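Local structure of conserved domain protein (Streptococcus pneumoniae, 2I7R) at residues F38-I43 / C47-Q52; D22-H25 / K30-Y33; Q52-L55 / E59-Q62. The protein is of unknown function but belongs to the glyoxalase/bleomycin resistance/dioxygenase superfamily, which suggests that it binds a small molecule or a metal ion. All blocks are in the same frame, centred on the assembly; numbering follows the deposited sequence.

Contact 1: F38-I43 / C47-Q52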
ATOM      1  N   PHE A  38      13.286   0.424 -11.269  1.00 23.12           N
ATOM      2  CA  PHE A  38      13.027   0.346  -9.843  1.00 23.58           C
ATOM      3  C   PHE A  38      13.302   1.702  -9.242  1.00 23.71           C
ATOM      4  O   PHE A  38      14.240   2.362  -9.680  1.00 25.61           O
ATOM      5  CB  PHE A  38      13.975  -0.695  -9.239  1.00 23.17           C
ATOM      6  CG  PHE A  38      13.834  -0.900  -7.748  1.00 23.72           C
ATOM      7  CD1 PHE A  38      12.994  -1.902  -7.242  1.00 23.79           C
ATOM      8  CD2 PHE A  38      14.619  -0.167  -6.843  1.00 24.56           C
ATOM      9  CE1 PHE A  38      12.895  -2.143  -5.834  1.00 20.66           C
ATOM     10  CE2 PHE A  38      14.518  -0.395  -5.435  1.00 24.42           C
ATOM     11  CZ  PHE A  38      13.659  -1.407  -4.953  1.00 22.74           C
ATOM     12  N   ALA A  39      12.511   2.105  -8.241  1.00 23.10           N
ATOM     13  CA  ALA A  39      12.754   3.308  -7.404  1.00 22.17           C
ATOM     14  C   ALA A  39      12.288   3.025  -5.980  1.00 22.27           C
ATOM     15  O   ALA A  39      11.312   2.291  -5.758  1.00 22.29           O
ATOM     16  CB  ALA A  39      12.025   4.550  -7.964  1.00 22.19           C
ATOM     17  N   GLN A  40      12.992   3.587  -5.011  1.00 21.87           N
ATOM     18  CA  GLN A  40      12.677   3.344  -3.623  1.00 21.76           C
ATOM     19  C   GLN A  40      12.498   4.664  -2.946  1.00 21.69           C
ATOM     20  O   GLN A  40      13.396   5.505  -2.997  1.00 23.07           O
ATOM     21  CB  GLN A  40      13.827   2.603  -2.918  1.00 21.56           C
ATOM     22  CG  GLN A  40      13.795   2.691  -1.369  1.00 20.60           C
ATOM     23  CD  GLN A  40      15.088   2.144  -0.745  1.00 22.39           C
ATOM     24  OE1 GLN A  40      15.604   1.110  -1.182  1.00 22.72           O
ATOM     25  NE2 GLN A  40      15.613   2.837   0.265  1.00 19.94           N
ATOM     26  N   PHE A  41      11.371   4.823  -2.262  1.00 20.56           N
ATOM     27  CA  PHE A  41      11.144   5.969  -1.430  1.00 19.84           C
ATOM     28  C   PHE A  41      11.041   5.492  -0.003  1.00 20.63           C
ATOM     29  O   PHE A  41      10.478   4.436   0.265  1.00 20.84           O
ATOM     30  CB  PHE A  41       9.821   6.664  -1.802  1.00 19.38           C
ATOM     31  CG  PHE A  41       9.830   7.335  -3.153  1.00 17.71           C
ATOM     32  CD1 PHE A  41      10.078   8.700  -3.259  1.00 17.64           C
ATOM     33  CD2 PHE A  41       9.581   6.612  -4.311  1.00 16.38           C
ATOM     34  CE1 PHE A  41      10.075   9.337  -4.497  1.00 16.49           C
ATOM     35  CE2 PHE A  41       9.561   7.262  -5.566  1.00 14.18           C
ATOM     36  CZ  PHE A  41       9.808   8.603  -5.651  1.00 13.64           C
ATOM     37  N   THR A  42      11.587   6.277   0.915  1.00 21.40           N
ATOM     38  CA  THR A  42      11.305   6.108   2.338  1.00 22.48           C
ATOM     39  C   THR A  42      10.352   7.245   2.742  1.00 22.37           C
ATOM     40  O   THR A  42      10.577   8.418   2.412  1.00 22.80           O
ATOM     41  CB  THR A  42      12.623   6.077   3.146  1.00 22.97           C
ATOM     42  OG1 THR A  42      13.434   4.982   2.663  1.00 24.95           O
ATOM     43  CG2 THR A  42      12.370   5.893   4.649  1.00 24.04           C
ATOM     44  N   ILE A  43       9.243   6.885   3.372  1.00 22.10           N
ATOM     45  CA  ILE A  43       8.288   7.862   3.848  1.00 22.43           C
ATOM     46  C   ILE A  43       8.012   7.599   5.314  1.00 23.74           C
ATOM     47  O   ILE A  43       7.059   6.878   5.667  1.00 24.05           O
ATOM     48  CB  ILE A  43       6.950   7.859   3.062  1.00 21.99           C
ATOM     49  CG1 ILE A  43       7.165   7.820   1.527  1.00 20.76           C
ATOM     50  CG2 ILE A  43       6.136   9.074   3.477  1.00 22.52           C
ATOM     51  CD1 ILE A  43       5.900   7.478   0.683  1.00 21.28           C
ATOM     52  N   CYS A  47       8.390   2.104   3.455  1.00 24.00           N
ATOM     53  CA  CYS A  47       8.990   2.273   2.125  1.00 23.13           C
ATOM     54  C   CYS A  47       7.964   2.061   1.041  1.00 21.32           C
ATOM     55  O   CYS A  47       7.051   1.274   1.197  1.00 21.95           O
ATOM     56  CB  CYS A  47      10.121   1.289   1.887  1.00 23.03           C
ATOM     57  SG  CYS A  47      11.586   1.733   2.734  1.00 27.91           S
ATOM     58  N   LEU A  48       8.132   2.767  -0.057  1.00 20.06           N
ATOM     59  CA  LEU A  48       7.276   2.608  -1.212  1.00 19.28           C
ATOM     60  C   LEU A  48       8.194   2.374  -2.416  1.00 18.98           C
ATOM     61  O   LEU A  48       8.973   3.249  -2.767  1.00 18.95           O
ATOM     62  CB  LEU A  48       6.382   3.865  -1.369  1.00 18.48           C
ATOM     63  CG  LEU A  48       5.428   4.072  -2.569  1.00 19.81           C
ATOM     64  CD1 LEU A  48       4.250   3.119  -2.555  1.00 17.37           C
ATOM     65  CD2 LEU A  48       4.887   5.493  -2.559  1.00 19.34           C
HETATM   66  N   MSE A  49       8.105   1.202  -3.040  1.00 18.32           N
HETATM   67  CA  MSE A  49       8.856   0.928  -4.263  1.00 19.08           C
HETATM   68  C   MSE A  49       8.000   1.079  -5.545  1.00 19.19           C
HETATM   69  O   MSE A  49       6.789   0.802  -5.557  1.00 19.09           O
HETATM   70  CB  MSE A  49       9.430  -0.502  -4.240  1.00 19.48           C
HETATM   71  CG  MSE A  49      10.691  -0.704  -3.388  1.00 22.60           C
HETATM   72 SE   MSE A  49      10.730   0.117  -1.623  1.00 32.75          SE
HETATM   73  CE  MSE A  49      12.279  -0.999  -0.901  1.00 21.22           C
ATOM     74  N   LEU A  50       8.653   1.477  -6.624  1.00 18.60           N
ATOM     75  CA  LEU A  50       8.083   1.346  -7.959  1.00 19.81           C
ATOM     76  C   LEU A  50       8.888   0.262  -8.656  1.00 20.79           C
ATOM     77  O   LEU A  50      10.119   0.242  -8.568  1.00 21.03           O
ATOM     78  CB  LEU A  50       8.196   2.656  -8.730  1.00 18.51           C
ATOM     79  CG  LEU A  50       7.729   3.909  -7.989  1.00 17.87           C
ATOM     80  CD1 LEU A  50       8.023   5.124  -8.846  1.00 17.48           C
ATOM     81  CD2 LEU A  50       6.222   3.805  -7.660  1.00 17.52           C
ATOM     82  N   SER A  51       8.214  -0.656  -9.320  1.00 21.92           N
ATOM     83  CA  SER A  51       8.936  -1.720  -9.993  1.00 24.40           C
ATOM     84  C   SER A  51       8.330  -2.008 -11.354  1.00 25.32           C
ATOM     85  O   SER A  51       7.124  -2.088 -11.475  1.00 25.38           O
ATOM     86  CB  SER A  51       8.986  -2.967  -9.115  1.00 24.06           C
ATOM     87  OG  SER A  51       9.459  -4.071  -9.867  1.00 28.46           O
ATOM     88  N   GLN A  52       9.170  -2.153 -12.380  1.00 26.67           N
ATOM     89  CA  GLN A  52       8.688  -2.552 -13.695  1.00 27.90           C
ATOM     90  C   GLN A  52       8.577  -4.081 -13.773  1.00 27.94           C
ATOM     91  O   GLN A  52       7.668  -4.631 -14.386  1.00 27.03           O
ATOM     92  CB  GLN A  52       9.605  -2.001 -14.778  1.00 29.06           C
ATOM     93  CG  GLN A  52       9.050  -2.137 -16.186  1.00 32.28           C
ATOM     94  CD  GLN A  52      10.138  -1.988 -17.245  1.00 38.38           C
ATOM     95  OE1 GLN A  52      11.033  -1.145 -17.116  1.00 41.17           O
ATOM     96  NE2 GLN A  52      10.072  -2.814 -18.294  1.00 37.89           N
TER
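A39 with L50 and F41 with L48 form the hydrogen-bonded pairs of an antiparallel hairpin, strands 38-43 and 46-51, whose short segments run 168° apart. Each pair closes a two-bond ring: A39 N reaches L50 O at 3.0 Å, L50 N returns to A39 O, and F41 with L48 does the same. The side chains of these four residues form the buried, helix-covered face. The A39 CB methyl packs on L50 CD1 at 4.1 Å, and F41, its CG beside the backbone N (chi1 -69°), brings ring atom CE2 to 4.2 Å from L50 CD1 while L48 O sits at the ring edge, in its plane. Helix 16-27 covers this side, with C20 against A39 and F41. At the hairpin end, I43 CD1 meets L48 CD2 at 3.9 Å, and L6 of the second subunit packs on both residues.

The other face carries F38, Q40, T42, C47 and selenomethionine M49. Here M49 is buried and packed tightly against F38, which crosses it obliquely: with CG anti to the backbone N (chi1 180°), F38 brings its ring atom CZ to 3.4 Å from M49 CG. The solvent side is looser, made by the partly exposed Q40, T42 and C47. M49, bent at chi2, runs beside Q40, its CE 3.9 Å from Q40 OE1. T42 OG1 and C47 SG are only neighbours, 3.7 Å apart; D32 is the polar partner of both Q40 NE2 and T42 OG1. The chemistry thus divides in two: apolar groups seal the helix-covered face, while the reverse face mixes an aromatic ring, a thioether (selenomethionine here), a thiol and polar groups, consistent with partial access to solvent at Q40, T42 and C47.

Contact 2: D22-H25 / K30-Y33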
ATOM      1  N   ASP A  22       7.500  12.057 -11.053  1.00 19.75           N
ATOM      2  CA  ASP A  22       6.217  12.641 -10.635  1.00 20.08           C
ATOM      3  C   ASP A  22       5.975  12.516  -9.120  1.00 19.88           C
ATOM      4  O   ASP A  22       5.525  13.456  -8.477  1.00 20.05           O
ATOM      5  CB  ASP A  22       5.062  11.977 -11.382  1.00 20.19           C
ATOM      6  CG  ASP A  22       5.027  12.326 -12.861  1.00 21.90           C
ATOM      7  OD1 ASP A  22       5.776  13.226 -13.280  1.00 26.51           O
ATOM      8  OD2 ASP A  22       4.248  11.686 -13.598  1.00 23.56           O
ATOM      9  N   LEU A  23       6.235  11.331  -8.588  1.00 19.47           N
ATOM     10  CA  LEU A  23       6.118  11.047  -7.156  1.00 20.36           C
ATOM     11  C   LEU A  23       7.060  11.912  -6.302  1.00 20.05           C
ATOM     12  O   LEU A  23       6.659  12.393  -5.261  1.00 18.86           O
ATOM     13  CB  LEU A  23       6.345   9.551  -6.907  1.00 20.07           C
ATOM     14  CG  LEU A  23       5.406   8.791  -5.962  1.00 22.96           C
ATOM     15  CD1 LEU A  23       3.940   9.287  -5.960  1.00 21.03           C
ATOM     16  CD2 LEU A  23       5.493   7.249  -6.182  1.00 21.53           C
ATOM     17  N   GLU A  24       8.288  12.166  -6.778  1.00 20.74           N
ATOM     18  CA  GLU A  24       9.199  13.115  -6.098  1.00 21.75           C
ATOM     19  C   GLU A  24       8.651  14.546  -5.958  1.00 22.21           C
ATOM     20  O   GLU A  24       8.812  15.156  -4.909  1.00 22.10           O
ATOM     21  CB  GLU A  24      10.573  13.143  -6.776  1.00 21.51           C
ATOM     22  CG  GLU A  24      11.188  11.764  -6.919  1.00 22.56           C
ATOM     23  CD  GLU A  24      12.580  11.766  -7.536  1.00 24.08           C
ATOM     24  OE1 GLU A  24      12.812  12.451  -8.561  1.00 25.09           O
ATOM     25  OE2 GLU A  24      13.443  11.050  -6.983  1.00 27.82           O
ATOM     26  N   HIS A  25       8.018  15.085  -7.010  1.00 22.48           N
ATOM     27  CA  HIS A  25       7.405  16.412  -6.909  1.00 22.72           C
ATOM     28  C   HIS A  25       6.235  16.378  -5.933  1.00 22.53           C
ATOM     29  O   HIS A  25       6.103  17.256  -5.080  1.00 21.97           O
ATOM     30  CB  HIS A  25       6.947  16.942  -8.268  1.00 23.14           C
ATOM     31  CG  HIS A  25       8.066  17.219  -9.211  1.00 26.09           C
ATOM     32  ND1 HIS A  25       8.293  16.461 -10.337  1.00 30.51           N
ATOM     33  CD2 HIS A  25       9.034  18.165  -9.192  1.00 28.73           C
ATOM     34  CE1 HIS A  25       9.351  16.930 -10.976  1.00 31.89           C
ATOM     35  NE2 HIS A  25       9.814  17.969 -10.304  1.00 31.57           N
ATOM     36  N   LYS A  30      13.246  13.292  -2.905  1.00 26.31           N
ATOM     37  CA  LYS A  30      13.808  12.442  -3.939  1.00 26.14           C
ATOM     38  C   LYS A  30      13.671  10.988  -3.532  1.00 24.26           C
ATOM     39  O   LYS A  30      13.579  10.688  -2.356  1.00 23.08           O
ATOM     40  CB  LYS A  30      15.299  12.788  -4.188  1.00 27.38           C
ATOM     41  CG  LYS A  30      15.553  14.234  -4.596  1.00 30.07           C
ATOM     42  CD  LYS A  30      15.094  14.492  -5.999  1.00 34.90           C
ATOM     43  CE  LYS A  30      15.464  15.894  -6.447  1.00 37.08           C
ATOM     44  NZ  LYS A  30      15.531  15.907  -7.942  1.00 40.09           N
ATOM     45  N   ALA A  31      13.662  10.104  -4.523  1.00 24.00           N
ATOM     46  CA  ALA A  31      13.840   8.680  -4.310  1.00 24.35           C
ATOM     47  C   ALA A  31      15.174   8.447  -3.584  1.00 24.73           C
ATOM     48  O   ALA A  31      16.175   9.078  -3.923  1.00 24.71           O
ATOM     49  CB  ALA A  31      13.866   7.966  -5.652  1.00 23.88           C
ATOM     50  N   ASP A  32      15.199   7.531  -2.619  1.00 24.61           N
ATOM     51  CA  ASP A  32      16.485   7.086  -2.034  1.00 24.19           C
ATOM     52  C   ASP A  32      17.386   6.504  -3.095  1.00 23.75           C
ATOM     53  O   ASP A  32      18.583   6.649  -3.018  1.00 23.96           O
ATOM     54  CB  ASP A  32      16.300   5.993  -0.991  1.00 24.27           C
ATOM     55  CG  ASP A  32      15.486   6.425   0.187  1.00 25.50           C
ATOM     56  OD1 ASP A  32      15.326   7.634   0.438  1.00 23.33           O
ATOM     57  OD2 ASP A  32      14.997   5.508   0.878  1.00 29.82           O
ATOM     58  N   TYR A  33      16.802   5.821  -4.070  1.00 23.46           N
ATOM     59  CA  TYR A  33      17.546   5.167  -5.128  1.00 23.80           C
ATOM     60  C   TYR A  33      16.601   4.827  -6.275  1.00 23.87           C
ATOM     61  O   TYR A  33      15.466   4.441  -6.035  1.00 23.83           O
ATOM     62  CB  TYR A  33      18.206   3.874  -4.598  1.00 24.00           C
ATOM     63  CG  TYR A  33      18.734   3.008  -5.692  1.00 23.05           C
ATOM     64  CD1 TYR A  33      19.914   3.334  -6.360  1.00 22.61           C
ATOM     65  CD2 TYR A  33      18.033   1.887  -6.097  1.00 24.18           C
ATOM     66  CE1 TYR A  33      20.386   2.543  -7.400  1.00 21.40           C
ATOM     67  CE2 TYR A  33      18.494   1.100  -7.119  1.00 25.05           C
ATOM     68  CZ  TYR A  33      19.679   1.439  -7.766  1.00 22.73           C
ATOM     69  OH  TYR A  33      20.109   0.632  -8.790  1.00 24.72           O
TER
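E24 and K30 bring the two backbones closest, with their CA atoms 5.1 Å apart. Segment 22-25 is a turn of helix 16-27, whereas 30-33 follows the helix as irregular chain, extended at K30 and A31 and kinked at D32, and leads into strand 33-35. There D32 and Y33 both stand opposite Q40 in a classic beta bulge. The chain has thus doubled back past the helix side from which E24 projects.

E24 does nearly all the work. CG lies beside the backbone N (chi1 -53°) and the chain is extended beyond it, which carries the carboxylate across to the loop. OE2 accepts the backbone N-H of A31 at 2.6 Å in an almost straight bond, 174° at the hydrogen; the donor comes from the anti side of the carboxylate and 16° out of its plane. The same oxygen, E24 OE2, rests 3.4 Å from A31 CB and equally close to K30 CA, against the corner of the peptide that it grips. K30 crosses E24 at about a right angle. Its aliphatic CD passes 4.0 Å from E24 OE1, but K30 NZ stops 4.4 Å from E24 OE1, too far for a salt bridge. From the sheet side, the F41 ring packs against both E24 and A31.

One carboxylate oxygen therefore ties helix 16-27 to the loop that leads into strand 33-35, outermost in this chain's sheet, through a backbone amide of this βαβββ module. The nearby lysine charge probably favours an ionised E24 without directly pairing with it.

Contact 3: Q52-L55 / E59-Q62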
ATOM      1  N   GLN A  52       9.170  -2.153 -12.380  1.00 26.67           N
ATOM      2  CA  GLN A  52       8.688  -2.552 -13.695  1.00 27.90           C
ATOM      3  C   GLN A  52       8.577  -4.081 -13.773  1.00 27.94           C
ATOM      4  O   GLN A  52       7.668  -4.631 -14.386  1.00 27.03           O
ATOM      5  CB  GLN A  52       9.605  -2.001 -14.778  1.00 29.06           C
ATOM      6  CG  GLN A  52       9.050  -2.137 -16.186  1.00 32.28           C
ATOM      7  CD  GLN A  52      10.138  -1.988 -17.245  1.00 38.38           C
ATOM      8  OE1 GLN A  52      11.033  -1.145 -17.116  1.00 41.17           O
ATOM      9  NE2 GLN A  52      10.072  -2.814 -18.294  1.00 37.89           N
ATOM     10  N   ASN A  53       9.506  -4.756 -13.118  1.00 28.65           N
ATOM     11  CA  ASN A  53       9.540  -6.219 -13.102  1.00 29.68           C
ATOM     12  C   ASN A  53       8.342  -6.811 -12.361  1.00 29.99           C
ATOM     13  O   ASN A  53       7.899  -6.290 -11.330  1.00 29.46           O
ATOM     14  CB  ASN A  53      10.849  -6.711 -12.433  1.00 30.04           C
ATOM     15  CG  ASN A  53      10.906  -8.243 -12.275  1.00 31.35           C
ATOM     16  OD1 ASN A  53      10.933  -8.969 -13.258  1.00 31.18           O
ATOM     17  ND2 ASN A  53      10.926  -8.722 -11.030  1.00 31.44           N
ATOM     18  N   HIS A  54       7.841  -7.923 -12.889  1.00 30.71           N
ATOM     19  CA  HIS A  54       6.854  -8.718 -12.183  1.00 30.84           C
ATOM     20  C   HIS A  54       7.530  -9.775 -11.345  1.00 31.17           C
ATOM     21  O   HIS A  54       8.041 -10.763 -11.868  1.00 31.69           O
ATOM     22  CB  HIS A  54       5.833  -9.278 -13.167  1.00 30.53           C
ATOM     23  CG  HIS A  54       5.119  -8.202 -13.910  1.00 30.12           C
ATOM     24  ND1 HIS A  54       4.072  -8.442 -14.762  1.00 31.27           N
ATOM     25  CD2 HIS A  54       5.308  -6.862 -13.916  1.00 30.46           C
ATOM     26  CE1 HIS A  54       3.652  -7.299 -15.274  1.00 33.21           C
ATOM     27  NE2 HIS A  54       4.395  -6.325 -14.782  1.00 31.96           N
ATOM     28  N   LEU A  55       7.578  -9.528 -10.034  1.00 31.39           N
ATOM     29  CA  LEU A  55       8.178 -10.479  -9.112  1.00 31.73           C
ATOM     30  C   LEU A  55       7.381 -11.785  -9.167  1.00 31.64           C
ATOM     31  O   LEU A  55       7.939 -12.878  -9.179  1.00 32.01           O
ATOM     32  CB  LEU A  55       8.249  -9.900  -7.695  1.00 31.74           C
ATOM     33  CG  LEU A  55       9.198 -10.564  -6.693  1.00 32.05           C
ATOM     34  CD1 LEU A  55      10.683 -10.458  -7.150  1.00 32.27           C
ATOM     35  CD2 LEU A  55       8.987  -9.948  -5.317  1.00 32.33           C
ATOM     36  N   GLU A  59      -0.566  -7.922 -13.093  1.00 23.19           N
ATOM     37  CA  GLU A  59      -0.650  -6.875 -14.102  1.00 21.97           C
ATOM     38  C   GLU A  59      -0.093  -5.561 -13.558  1.00 21.14           C
ATOM     39  O   GLU A  59       0.062  -5.403 -12.356  1.00 21.66           O
ATOM     40  CB  GLU A  59      -2.112  -6.711 -14.525  1.00 21.99           C
ATOM     41  CG  GLU A  59      -2.760  -7.993 -14.947  1.00 20.68           C
ATOM     42  CD  GLU A  59      -4.220  -7.811 -15.359  1.00 21.82           C
ATOM     43  OE1 GLU A  59      -4.855  -6.834 -14.938  1.00 29.09           O
ATOM     44  OE2 GLU A  59      -4.747  -8.644 -16.097  1.00 19.10           O
ATOM     45  N   ASN A  60       0.229  -4.618 -14.426  1.00 20.73           N
ATOM     46  CA  ASN A  60       0.523  -3.277 -13.949  1.00 19.98           C
ATOM     47  C   ASN A  60      -0.670  -2.697 -13.202  1.00 19.58           C
ATOM     48  O   ASN A  60      -1.860  -3.081 -13.417  1.00 17.99           O
ATOM     49  CB  ASN A  60       0.991  -2.344 -15.076  1.00 21.34           C
ATOM     50  CG  ASN A  60       2.289  -2.829 -15.722  1.00 23.22           C
ATOM     51  OD1 ASN A  60       2.996  -3.672 -15.169  1.00 27.19           O
ATOM     52  ND2 ASN A  60       2.573  -2.339 -16.896  1.00 24.85           N
ATOM     53  N   PHE A  61      -0.328  -1.809 -12.279  1.00 18.82           N
ATOM     54  CA  PHE A  61      -1.285  -1.178 -11.417  1.00 18.23           C
ATOM     55  C   PHE A  61      -2.216  -0.387 -12.293  1.00 18.23           C
ATOM     56  O   PHE A  61      -1.769   0.274 -13.206  1.00 18.73           O
ATOM     57  CB  PHE A  61      -0.599  -0.227 -10.416  1.00 16.70           C
ATOM     58  CG  PHE A  61      -1.583   0.463  -9.503  1.00 16.44           C
ATOM     59  CD1 PHE A  61      -2.218  -0.252  -8.482  1.00 14.07           C
ATOM     60  CD2 PHE A  61      -1.925   1.793  -9.699  1.00 15.28           C
ATOM     61  CE1 PHE A  61      -3.141   0.372  -7.635  1.00 15.16           C
ATOM     62  CE2 PHE A  61      -2.879   2.427  -8.862  1.00 16.39           C
ATOM     63  CZ  PHE A  61      -3.484   1.723  -7.837  1.00 11.66           C
ATOM     64  N   GLN A  62      -3.498  -0.477 -12.004  1.00 19.17           N
ATOM     65  CA  GLN A  62      -4.510   0.334 -12.642  1.00 21.49           C
ATOM     66  C   GLN A  62      -5.086   1.363 -11.660  1.00 21.30           C
ATOM     67  O   GLN A  62      -4.764   2.551 -11.723  1.00 22.09           O
ATOM     68  CB  GLN A  62      -5.575  -0.575 -13.275  1.00 21.34           C
ATOM     69  CG  GLN A  62      -5.006  -1.260 -14.570  1.00 24.00           C
ATOM     70  CD  GLN A  62      -5.928  -2.301 -15.181  1.00 25.27           C
ATOM     71  OE1 GLN A  62      -7.154  -2.128 -15.211  1.00 29.00           O
ATOM     72  NE2 GLN A  62      -5.331  -3.404 -15.690  1.00 28.63           N
TER
HETATM   73  O   HOH W   1       5.685  -3.633 -15.549  1.00 26.58           O
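Within the linker 52-64, which carries the chain from strand 46-51 to strand 65-70, H54 and N60 reach across a bend to each other. H54 NE2 donates to N60 OD1 at 3.0 Å, with an N-H...O angle of 147°; the oxygen lies 17° out of the imidazole plane, and the donor is somewhat tilted from the plane of the amide carbonyl. Ring and amide planes stand 85° apart, so the histidine meets the carbonyl crosswise. N60, with CG beside its backbone N, swings its amide toward H54. The linker joins two βαβββ modules, the repeated unit of the glyoxalase fold, and both H54 and N60 also pack on I12 at the end of strand 5-12. A water molecule bridges N60 OD1, at 2.7 Å from that oxygen, and Q52 O, the second contact being doubtfully short. Next to N60, the backbone N of E59 is hydrogen-bonded to S63 OG of the second subunit, and L55 O accepts a bond from H90 NE2 of the same neighbour.

Contact 1 is the buried one, whereas contacts 2 and 3 lie at the surface. Contacts 1 and 2 hold the same βαβββ module: F41 packs on E24, and D32, from the bulge in 30-33, serves Q40 and T42 on the opposite face of the sheet. Contact 3 shares Q52 with contact 1 but continues into the linker toward the second module, and its nearest atoms lie about 10 Å from those of contact 2. Paired backbone bonds and apolar packing dominate contact 1, a carboxylate-to-amide bond contact 2, and a histidine-asparagine bond with water contact 3. Contacts 1 and 3 also meet the second subunit.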